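Local coordinates for uncharacterized protein PH0321 (Pyrococcus horikoshii, PDB 3BS4) that is of unknown function but is probably a KaiC-like protein with a RecA-type fold, and holds an unidentified peptide in the crystal, at residues 55-60 and 87-92; 122-127 and 178-183; 219-224 and 238-243. One frame throughout, in Å; residues are numbered along the deposited sequence.

Contact 1: 55-60 and 87-92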
loop_
_atom_site.group_PDB
_atom_site.type_symbol
_atom_site.label_atom_id
_atom_site.label_comp_id
_atom_site.label_asym_id
_atom_site.label_seq_id
_atom_site.Cartn_x
_atom_site.Cartn_y
_atom_site.Cartn_z
ATOM N N PHE A 55 -5.262 -1.963 -3.532
ATOM C CA PHE A 55 -6.577 -1.521 -3.057
ATOM C C PHE A 55 -6.606 -0.029 -3.271
ATOM O O PHE A 55 -5.971 0.730 -2.535
ATOM C CB PHE A 55 -6.760 -1.906 -1.585
ATOM C CG PHE A 55 -6.610 -3.383 -1.368
ATOM C CD1 PHE A 55 -7.706 -4.230 -1.546
ATOM C CD2 PHE A 55 -5.366 -3.925 -1.098
ATOM C CE1 PHE A 55 -7.567 -5.613 -1.381
ATOM C CE2 PHE A 55 -5.205 -5.298 -0.946
ATOM C CZ PHE A 55 -6.318 -6.142 -1.088
ATOM N N SER A 56 -7.298 0.382 -4.330
ATOM C CA SER A 56 -7.253 1.778 -4.761
ATOM C C SER A 56 -8.423 2.506 -4.135
ATOM O O SER A 56 -9.513 2.526 -4.685
ATOM C CB SER A 56 -7.294 1.844 -6.282
ATOM O OG SER A 56 -7.094 3.175 -6.696
ATOM N N ILE A 57 -8.182 3.044 -2.936
ATOM C CA ILE A 57 -9.230 3.531 -2.044
ATOM C C ILE A 57 -9.476 5.028 -2.231
ATOM O O ILE A 57 -10.625 5.480 -2.222
ATOM C CB ILE A 57 -8.811 3.269 -0.567
ATOM C CG1 ILE A 57 -8.653 1.750 -0.293
ATOM C CG2 ILE A 57 -9.786 3.920 0.437
ATOM C CD1 ILE A 57 -7.599 1.414 0.770
ATOM N N SER A 58 -8.393 5.787 -2.389
ATOM C CA SER A 58 -8.448 7.237 -2.217
ATOM C C SER A 58 -8.547 8.057 -3.490
ATOM O O SER A 58 -8.955 9.236 -3.413
ATOM C CB SER A 58 -7.240 7.727 -1.417
ATOM O OG SER A 58 -7.317 7.305 -0.077
ATOM N N TYR A 59 -8.145 7.471 -4.625
ATOM C CA TYR A 59 -8.011 8.226 -5.881
ATOM C C TYR A 59 -8.767 7.557 -7.013
ATOM O O TYR A 59 -8.833 6.323 -7.076
ATOM C CB TYR A 59 -6.519 8.405 -6.273
ATOM C CG TYR A 59 -5.755 9.071 -5.165
ATOM C CD1 TYR A 59 -5.951 10.427 -4.898
ATOM C CD2 TYR A 59 -4.933 8.330 -4.310
ATOM C CE1 TYR A 59 -5.309 11.053 -3.852
ATOM C CE2 TYR A 59 -4.289 8.944 -3.250
ATOM C CZ TYR A 59 -4.487 10.309 -3.029
ATOM O OH TYR A 59 -3.879 10.982 -1.987
ATOM N N PRO A 60 -9.310 8.379 -7.925
ATOM C CA PRO A 60 -9.911 7.827 -9.138
ATOM C C PRO A 60 -8.885 6.993 -9.892
ATOM O O PRO A 60 -7.707 7.337 -9.925
ATOM C CB PRO A 60 -10.254 9.063 -9.965
ATOM C CG PRO A 60 -10.263 10.224 -9.008
ATOM C CD PRO A 60 -9.372 9.850 -7.863
ATOM N N VAL A 87 -8.354 -3.555 -7.008
ATOM C CA VAL A 87 -9.721 -3.430 -6.499
ATOM C C VAL A 87 -9.997 -1.935 -6.473
ATOM O O VAL A 87 -9.373 -1.191 -5.706
ATOM C CB VAL A 87 -9.892 -4.036 -5.103
ATOM C CG1 VAL A 87 -11.342 -3.874 -4.606
ATOM C CG2 VAL A 87 -9.456 -5.514 -5.070
ATOM N N ASP A 88 -10.905 -1.486 -7.324
ATOM C CA ASP A 88 -11.196 -0.060 -7.411
ATOM C C ASP A 88 -12.242 0.331 -6.382
ATOM O O ASP A 88 -13.424 0.514 -6.679
ATOM C CB ASP A 88 -11.590 0.347 -8.836
ATOM C CG ASP A 88 -11.776 1.844 -8.984
ATOM O OD1 ASP A 88 -11.491 2.589 -8.030
ATOM O OD2 ASP A 88 -12.195 2.293 -10.076
ATOM N N THR A 89 -11.775 0.446 -5.147
ATOM C CA THR A 89 -12.631 0.812 -4.033
ATOM C C THR A 89 -13.202 2.220 -4.231
ATOM O O THR A 89 -14.388 2.478 -3.954
ATOM C CB THR A 89 -11.823 0.682 -2.729
ATOM O OG1 THR A 89 -11.400 -0.686 -2.608
ATOM C CG2 THR A 89 -12.668 1.055 -1.510
ATOM N N PHE A 90 -12.374 3.136 -4.715
ATOM C CA PHE A 90 -12.835 4.499 -4.953
ATOM C C PHE A 90 -14.023 4.492 -5.917
ATOM O O PHE A 90 -15.072 5.092 -5.632
ATOM C CB PHE A 90 -11.696 5.353 -5.507
ATOM C CG PHE A 90 -12.077 6.800 -5.704
ATOM C CD1 PHE A 90 -11.825 7.740 -4.700
ATOM C CD2 PHE A 90 -12.739 7.209 -6.863
ATOM C CE1 PHE A 90 -12.200 9.062 -4.868
ATOM C CE2 PHE A 90 -13.103 8.533 -7.042
ATOM C CZ PHE A 90 -12.830 9.456 -6.038
ATOM N N GLY A 91 -13.869 3.822 -7.056
ATOM C CA GLY A 91 -14.973 3.807 -8.033
ATOM C C GLY A 91 -16.206 3.119 -7.467
ATOM O O GLY A 91 -17.345 3.509 -7.759
ATOM N N SER A 92 -15.982 2.102 -6.646
ATOM C CA SER A 92 -17.066 1.357 -6.012
ATOM C C SER A 92 -17.868 2.250 -5.079
ATOM O O SER A 92 -19.096 2.246 -5.134
ATOM C CB SER A 92 -16.500 0.154 -5.250
ATOM O OG SER A 92 -15.761 -0.686 -6.134
HETATM O O HOH W 1 -9.136 3.878 -8.123
#
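Pro60 lies over one face of the Phe90 ring. Its CD sits 4.1 Å from the centroid of that ring, only 15° off the normal, a CH-pi contact. Pro60 N is above the middle of the same face, and Tyr59 C is nearer the rim. Ile57 O comes to the ring at its edge. Phe90 CG is anti to the backbone N (chi1 -177°), which puts CG on the side of loop 57-60. The side chains of Ile57 and Thr89 run side by side and point the same way. Phe55 meets Val87 obliquely, CD1 to CG2 at 4.1 Å.

The backbone sets this register. Phe55 and Val87 form a parallel bridge, with Ser56 N bonded to Val87 O at 2.9 Å. Phe90 N then bonds to Ser56 O at 2.9 Å, in the carbonyl plane. Asp88 is the N-cap of the helix: its OD1 accepts from Gly91 N at 2.9 Å, well above the carboxylate plane. A water accepts from Ser56 OG at 2.6 Å and donates to Tyr59 O and Asp88 OD1, so it ties the cap to the other segment. Phe55 and Ile57 also touch the bound peptide. The arrangement is the C-terminal end of two neighbouring parallel strands, 51-56 and 84-87, in the sheet of an alpha/beta fold, where strand 84-87 passes through Asp88 into the capped helix 89-94.

Contact 2: 122-127 and 178-183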
loop_
_atom_site.group_PDB
_atom_site.type_symbol
_atom_site.label_atom_id
_atom_site.label_comp_id
_atom_site.label_asym_id
_atom_site.label_seq_id
_atom_site.Cartn_x
_atom_site.Cartn_y
_atom_site.Cartn_z
ATOM N N ALA A 122 -12.799 -10.836 -3.492
ATOM C CA ALA A 122 -12.053 -10.265 -4.642
ATOM C C ALA A 122 -10.634 -10.778 -4.647
ATOM O O ALA A 122 -10.112 -11.187 -5.690
ATOM C CB ALA A 122 -12.046 -8.725 -4.589
ATOM N N VAL A 123 -10.004 -10.756 -3.476
ATOM C CA VAL A 123 -8.643 -11.235 -3.354
ATOM C C VAL A 123 -8.559 -12.712 -3.750
ATOM O O VAL A 123 -7.668 -13.095 -4.516
ATOM C CB VAL A 123 -8.084 -10.976 -1.953
ATOM C CG1 VAL A 123 -6.739 -11.681 -1.794
ATOM C CG2 VAL A 123 -7.936 -9.459 -1.737
ATOM N N GLU A 124 -9.476 -13.533 -3.234
ATOM C CA GLU A 124 -9.483 -14.957 -3.582
ATOM C C GLU A 124 -9.582 -15.121 -5.095
ATOM O O GLU A 124 -8.872 -15.950 -5.692
ATOM C CB GLU A 124 -10.627 -15.683 -2.883
ATOM C CG GLU A 124 -10.611 -17.196 -3.113
ATOM C CD GLU A 124 -11.652 -17.952 -2.295
ATOM O OE1 GLU A 124 -12.557 -17.317 -1.719
ATOM O OE2 GLU A 124 -11.572 -19.203 -2.261
ATOM N N ASP A 125 -10.451 -14.327 -5.716
ATOM C CA ASP A 125 -10.652 -14.425 -7.157
ATOM C C ASP A 125 -9.376 -14.077 -7.945
ATOM O O ASP A 125 -9.010 -14.812 -8.887
ATOM C CB ASP A 125 -11.896 -13.656 -7.596
ATOM C CG ASP A 125 -13.202 -14.420 -7.253
ATOM O OD1 ASP A 125 -13.129 -15.590 -6.788
ATOM O OD2 ASP A 125 -14.299 -13.854 -7.437
ATOM N N HIS A 126 -8.669 -13.015 -7.533
ATOM C CA HIS A 126 -7.376 -12.655 -8.158
ATOM C C HIS A 126 -6.383 -13.772 -7.995
ATOM O O HIS A 126 -5.608 -14.078 -8.909
ATOM C CB HIS A 126 -6.656 -11.491 -7.458
ATOM C CG HIS A 126 -7.442 -10.242 -7.305
ATOM N ND1 HIS A 126 -8.519 -9.920 -8.097
ATOM C CD2 HIS A 126 -7.268 -9.199 -6.457
ATOM C CE1 HIS A 126 -8.987 -8.737 -7.731
ATOM N NE2 HIS A 126 -8.244 -8.280 -6.741
ATOM N N LYS A 127 -6.326 -14.325 -6.787
ATOM C CA LYS A 127 -5.297 -15.304 -6.479
ATOM C C LYS A 127 -5.592 -16.608 -7.210
ATOM O O LYS A 127 -4.675 -17.343 -7.547
ATOM C CB LYS A 127 -5.214 -15.562 -4.974
ATOM C CG LYS A 127 -4.609 -14.393 -4.212
ATOM C CD LYS A 127 -4.177 -14.825 -2.825
ATOM C CE LYS A 127 -3.647 -13.636 -2.000
ATOM N NZ LYS A 127 -3.300 -14.112 -0.629
ATOM N N LYS A 178 -5.438 -18.380 3.458
ATOM C CA LYS A 178 -5.005 -19.657 4.020
ATOM C C LYS A 178 -4.742 -20.736 2.972
ATOM O O LYS A 178 -3.996 -21.676 3.234
ATOM C CB LYS A 178 -5.998 -20.140 5.088
ATOM C CG LYS A 178 -6.167 -19.162 6.251
ATOM C CD LYS A 178 -5.006 -19.241 7.257
ATOM C CE LYS A 178 -4.620 -17.847 7.748
ATOM N NZ LYS A 178 -4.126 -17.821 9.168
ATOM N N LYS A 179 -5.342 -20.597 1.790
ATOM C CA LYS A 179 -5.232 -21.610 0.737
ATOM C C LYS A 179 -4.380 -21.155 -0.464
ATOM O O LYS A 179 -4.213 -21.901 -1.424
ATOM C CB LYS A 179 -6.632 -22.059 0.277
ATOM C CG LYS A 179 -7.428 -22.904 1.314
ATOM C CD LYS A 179 -7.801 -22.094 2.564
ATOM C CE LYS A 179 -9.003 -22.638 3.344
ATOM N NZ LYS A 179 -9.365 -21.697 4.471
ATOM N N TYR A 180 -3.839 -19.936 -0.389
ATOM C CA TYR A 180 -2.972 -19.370 -1.431
ATOM C C TYR A 180 -1.789 -18.681 -0.768
ATOM O O TYR A 180 -1.881 -18.353 0.415
ATOM C CB TYR A 180 -3.729 -18.306 -2.225
ATOM C CG TYR A 180 -4.917 -18.831 -2.968
ATOM C CD1 TYR A 180 -4.758 -19.398 -4.232
ATOM C CD2 TYR A 180 -6.198 -18.771 -2.421
ATOM C CE1 TYR A 180 -5.839 -19.904 -4.934
ATOM C CE2 TYR A 180 -7.294 -19.275 -3.120
ATOM C CZ TYR A 180 -7.098 -19.839 -4.383
ATOM O OH TYR A 180 -8.158 -20.333 -5.107
ATOM N N PRO A 181 -0.702 -18.419 -1.534
ATOM C CA PRO A 181 0.430 -17.674 -1.001
ATOM C C PRO A 181 -0.019 -16.321 -0.463
ATOM O O PRO A 181 -0.942 -15.714 -1.001
ATOM C CB PRO A 181 1.327 -17.481 -2.219
ATOM C CG PRO A 181 1.015 -18.681 -3.073
ATOM C CD PRO A 181 -0.460 -18.811 -2.936
ATOM N N ARG A 182 0.619 -15.890 0.616
ATOM C CA ARG A 182 0.330 -14.594 1.211
ATOM C C ARG A 182 1.293 -13.549 0.647
ATOM O O ARG A 182 2.346 -13.877 0.074
ATOM C CB ARG A 182 0.445 -14.671 2.743
ATOM C CG ARG A 182 -0.808 -15.213 3.461
ATOM C CD ARG A 182 -0.613 -15.176 4.992
ATOM N NE ARG A 182 -1.818 -15.450 5.789
ATOM C CZ ARG A 182 -2.588 -14.512 6.349
ATOM N NH1 ARG A 182 -2.308 -13.219 6.189
ATOM N NH2 ARG A 182 -3.656 -14.860 7.071
ATOM N N GLY A 183 0.940 -12.285 0.807
ATOM C CA GLY A 183 1.793 -11.222 0.282
ATOM C C GLY A 183 2.519 -10.433 1.353
ATOM O O GLY A 183 2.366 -10.689 2.560
#
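Lys127 and Tyr180 make the tight part of this contact. The aliphatic chain of Lys127 crosses the tyrosine obliquely. Its CB lies over one face of the Tyr180 ring, 4.1 Å from the centroid and 20° off the normal, a CH-pi contact. Its CD reaches back to Tyr180 CB at 3.6 Å. Lys127 CG is anti to the carbonyl carbon (chi1 -72°), and the chain is extended from there to NZ. The ammonium group thus passes the ring and comes to the backbone beyond it. NZ donates to Pro181 O at 2.9 Å, tilted 21° from the carbonyl plane. It also bonds to Ala176 O and to the backbone of the bound peptide. Together these partners probably help to stabilise the charge of this ammonium group in a buried place.

The other side is looser. Glu124 brings only CG near the ring, 3.9 Å from Tyr180 CE2. The two side chains cross at about a right angle. Glu124 also packs on His174, Pro175 and Ala176, and it is partly exposed. Pro181 and Arg182, partly exposed as well, add little surface of their own. The Pro181 side chain packs instead on Phe136 and Met131.

Next to the contact, Val123 packs on an aromatic side chain of the peptide, and the His126 ring meets an aromatic ring of the peptide. Gly183 bonds to the peptide backbone. The arrangement is a helix packed on the loop that leads into strand 184-190, and together they border the bound peptide and probably form part of its binding site.

Contact 3: 219-224 and 238-243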
loop_
_atom_site.group_PDB
_atom_site.type_symbol
_atom_site.label_atom_id
_atom_site.label_comp_id
_atom_site.label_asym_id
_atom_site.label_seq_id
_atom_site.Cartn_x
_atom_site.Cartn_y
_atom_site.Cartn_z
ATOM N N GLY A 219 14.932 26.519 2.406
ATOM C CA GLY A 219 14.141 25.558 1.636
ATOM C C GLY A 219 13.569 24.451 2.505
ATOM O O GLY A 219 13.819 24.400 3.696
ATOM N N ILE A 220 12.781 23.580 1.889
ATOM C CA ILE A 220 12.144 22.470 2.594
ATOM C C ILE A 220 13.168 21.357 2.830
ATOM O O ILE A 220 13.993 21.068 1.950
ATOM C CB ILE A 220 10.923 21.945 1.764
ATOM C CG1 ILE A 220 10.204 20.795 2.471
ATOM C CG2 ILE A 220 11.356 21.511 0.344
ATOM C CD1 ILE A 220 8.882 20.417 1.792
ATOM N N LYS A 221 13.140 20.784 4.034
ATOM C CA LYS A 221 13.907 19.589 4.377
ATOM C C LYS A 221 12.883 18.470 4.565
ATOM O O LYS A 221 11.907 18.634 5.307
ATOM C CB LYS A 221 14.697 19.800 5.670
ATOM C CG LYS A 221 15.532 18.600 6.087
ATOM C CD LYS A 221 16.223 18.854 7.410
ATOM C CE LYS A 221 17.107 17.676 7.794
ATOM N NZ LYS A 221 17.964 18.022 8.986
ATOM N N ARG A 222 13.091 17.358 3.868
ATOM C CA ARG A 222 12.186 16.212 3.979
ATOM C C ARG A 222 12.889 15.103 4.748
ATOM O O ARG A 222 14.051 14.804 4.477
ATOM C CB ARG A 222 11.739 15.751 2.597
ATOM C CG ARG A 222 10.845 16.754 1.862
ATOM C CD ARG A 222 10.478 16.253 0.475
ATOM N NE ARG A 222 9.459 17.108 -0.124
ATOM C CZ ARG A 222 9.701 18.058 -1.016
ATOM N NH1 ARG A 222 10.942 18.273 -1.457
ATOM N NH2 ARG A 222 8.691 18.778 -1.490
ATOM N N GLU A 223 12.177 14.523 5.721
ATOM C CA GLU A 223 12.744 13.486 6.578
ATOM C C GLU A 223 11.904 12.224 6.619
ATOM O O GLU A 223 10.673 12.290 6.635
ATOM C CB GLU A 223 12.866 14.009 8.003
ATOM C CG GLU A 223 13.906 15.082 8.135
ATOM C CD GLU A 223 14.093 15.501 9.563
ATOM O OE1 GLU A 223 13.198 16.195 10.101
ATOM O OE2 GLU A 223 15.135 15.125 10.143
ATOM N N LEU A 224 12.586 11.084 6.662
ATOM C CA LEU A 224 11.920 9.797 6.879
ATOM C C LEU A 224 12.394 9.226 8.199
ATOM O O LEU A 224 13.603 9.078 8.412
ATOM C CB LEU A 224 12.222 8.840 5.732
ATOM C CG LEU A 224 11.518 7.475 5.736
ATOM C CD1 LEU A 224 11.380 6.965 4.304
ATOM C CD2 LEU A 224 12.260 6.465 6.608
ATOM N N ARG A 238 16.932 7.981 11.227
ATOM C CA ARG A 238 16.295 9.079 10.505
ATOM C C ARG A 238 17.091 9.361 9.249
ATOM O O ARG A 238 18.331 9.333 9.264
ATOM C CB ARG A 238 16.232 10.358 11.352
ATOM C CG ARG A 238 15.555 10.208 12.697
ATOM C CD ARG A 238 15.907 11.386 13.591
ATOM N NE ARG A 238 15.555 12.653 12.960
ATOM C CZ ARG A 238 14.590 13.464 13.388
ATOM N NH1 ARG A 238 13.875 13.152 14.468
ATOM N NH2 ARG A 238 14.346 14.594 12.736
ATOM N N PHE A 239 16.379 9.666 8.171
ATOM C CA PHE A 239 17.008 10.008 6.909
ATOM C C PHE A 239 16.504 11.348 6.421
ATOM O O PHE A 239 15.319 11.672 6.590
ATOM C CB PHE A 239 16.632 8.996 5.833
ATOM C CG PHE A 239 17.026 7.594 6.142
ATOM C CD1 PHE A 239 18.233 7.078 5.666
ATOM C CD2 PHE A 239 16.174 6.762 6.874
ATOM C CE1 PHE A 239 18.585 5.759 5.939
ATOM C CE2 PHE A 239 16.522 5.444 7.156
ATOM C CZ PHE A 239 17.732 4.944 6.694
ATOM N N GLU A 240 17.395 12.129 5.813
ATOM C CA GLU A 240 16.944 13.247 4.983
ATOM C C GLU A 240 16.801 12.705 3.578
ATOM O O GLU A 240 17.582 11.848 3.173
ATOM C CB GLU A 240 17.936 14.421 4.970
ATOM C CG GLU A 240 17.368 15.619 4.151
ATOM C CD GLU A 240 18.224 16.881 4.151
ATOM O OE1 GLU A 240 19.214 16.952 4.913
ATOM O OE2 GLU A 240 17.874 17.810 3.382
ATOM N N TYR A 241 15.814 13.187 2.821
ATOM C CA TYR A 241 15.727 12.768 1.418
ATOM C C TYR A 241 15.357 13.897 0.467
ATOM O O TYR A 241 14.842 14.945 0.879
ATOM C CB TYR A 241 14.786 11.556 1.234
ATOM C CG TYR A 241 13.329 11.810 1.588
ATOM C CD1 TYR A 241 12.427 12.231 0.618
ATOM C CD2 TYR A 241 12.864 11.587 2.880
ATOM C CE1 TYR A 241 11.083 12.477 0.933
ATOM C CE2 TYR A 241 11.531 11.793 3.204
ATOM C CZ TYR A 241 10.656 12.245 2.228
ATOM O OH TYR A 241 9.329 12.446 2.562
ATOM N N GLU A 242 15.683 13.681 -0.798
ATOM C CA GLU A 242 15.195 14.511 -1.892
ATOM C C GLU A 242 14.915 13.604 -3.072
ATOM O O GLU A 242 15.066 12.397 -2.963
ATOM C CB GLU A 242 16.206 15.587 -2.265
ATOM C CG GLU A 242 17.559 15.070 -2.624
ATOM C CD GLU A 242 18.617 16.174 -2.629
ATOM O OE1 GLU A 242 18.289 17.366 -2.410
ATOM O OE2 GLU A 242 19.778 15.824 -2.864
ATOM N N PHE A 243 14.495 14.188 -4.188
ATOM C CA PHE A 243 14.158 13.384 -5.360
ATOM C C PHE A 243 15.036 13.768 -6.525
ATOM O O PHE A 243 15.243 14.946 -6.781
ATOM C CB PHE A 243 12.693 13.583 -5.723
ATOM C CG PHE A 243 11.745 13.115 -4.646
ATOM C CD1 PHE A 243 11.273 11.802 -4.643
ATOM C CD2 PHE A 243 11.345 13.969 -3.630
ATOM C CE1 PHE A 243 10.395 11.351 -3.639
ATOM C CE2 PHE A 243 10.474 13.529 -2.621
ATOM C CZ PHE A 243 9.998 12.217 -2.630
HETATM O O HOH W 2 15.434 17.326 2.121
HETATM O O HOH W 3 13.560 17.137 -0.549
#
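The side chains of Arg222 and Tyr241 cross at about a right angle. Arg222 CB lies over one face of the Tyr241 ring, 3.8 Å from the centroid, a CH-pi contact. CD follows, 3.9 Å from Tyr241 CE1, and also meets the edge of the Phe243 ring. At the tip, NE bonds to Ser31 O, and NH1 donates to a water that donates in turn to Tyr241 O. Ile220 CD1 lies over one face of the guanidinium.

Tyr241 CG stands between its backbone N and carbonyl carbon (chi1 64°), and the ring edge meets Leu224 N. Its OH bonds to Ser32 O. An alanine here would probably leave Arg222 CB and Leu224 CB without their ring partner and Ser32 O without this bond.

Leu224 and Phe239 pair through two backbone bonds, N to O at 2.8 Å each way, and Leu224 CD2 touches Phe239 CD2 at 3.9 Å. Arg238 NH2 forms a salt bridge to Glu223 OE2 at 2.8 Å, from the syn side but 35° out of the carboxylate plane. Glu240 OE1 pairs with Arg251. The chemistry implies a hairpin with two unlike faces: Leu224, Phe239 and Tyr241 with Arg222 on one, the charged Glu223 and Glu240 on the other.

How the contacts relate
The three contacts follow one another along the chain, each closing before the next opens. Contacts 1 and 2 touch, with centres about 19 Å apart. Helix 115-132 joins them: Val123 CG2 reaches Phe55 CZ at 3.7 Å, and Val87 CG2 packs on His126 NE2 and Ala122 CB. Both also meet the bound peptide, so they probably belong to one binding region. Contact 3 lies apart, its centre about 29 Å from that of contact 1 and about 37 Å from that of contact 2. It shares the mixed sheet with contact 1. Contact 1 sits in the parallel part, while contact 3 is in the antiparallel extension. Contacts 2 and 3 are on opposite sides of the chain's centre.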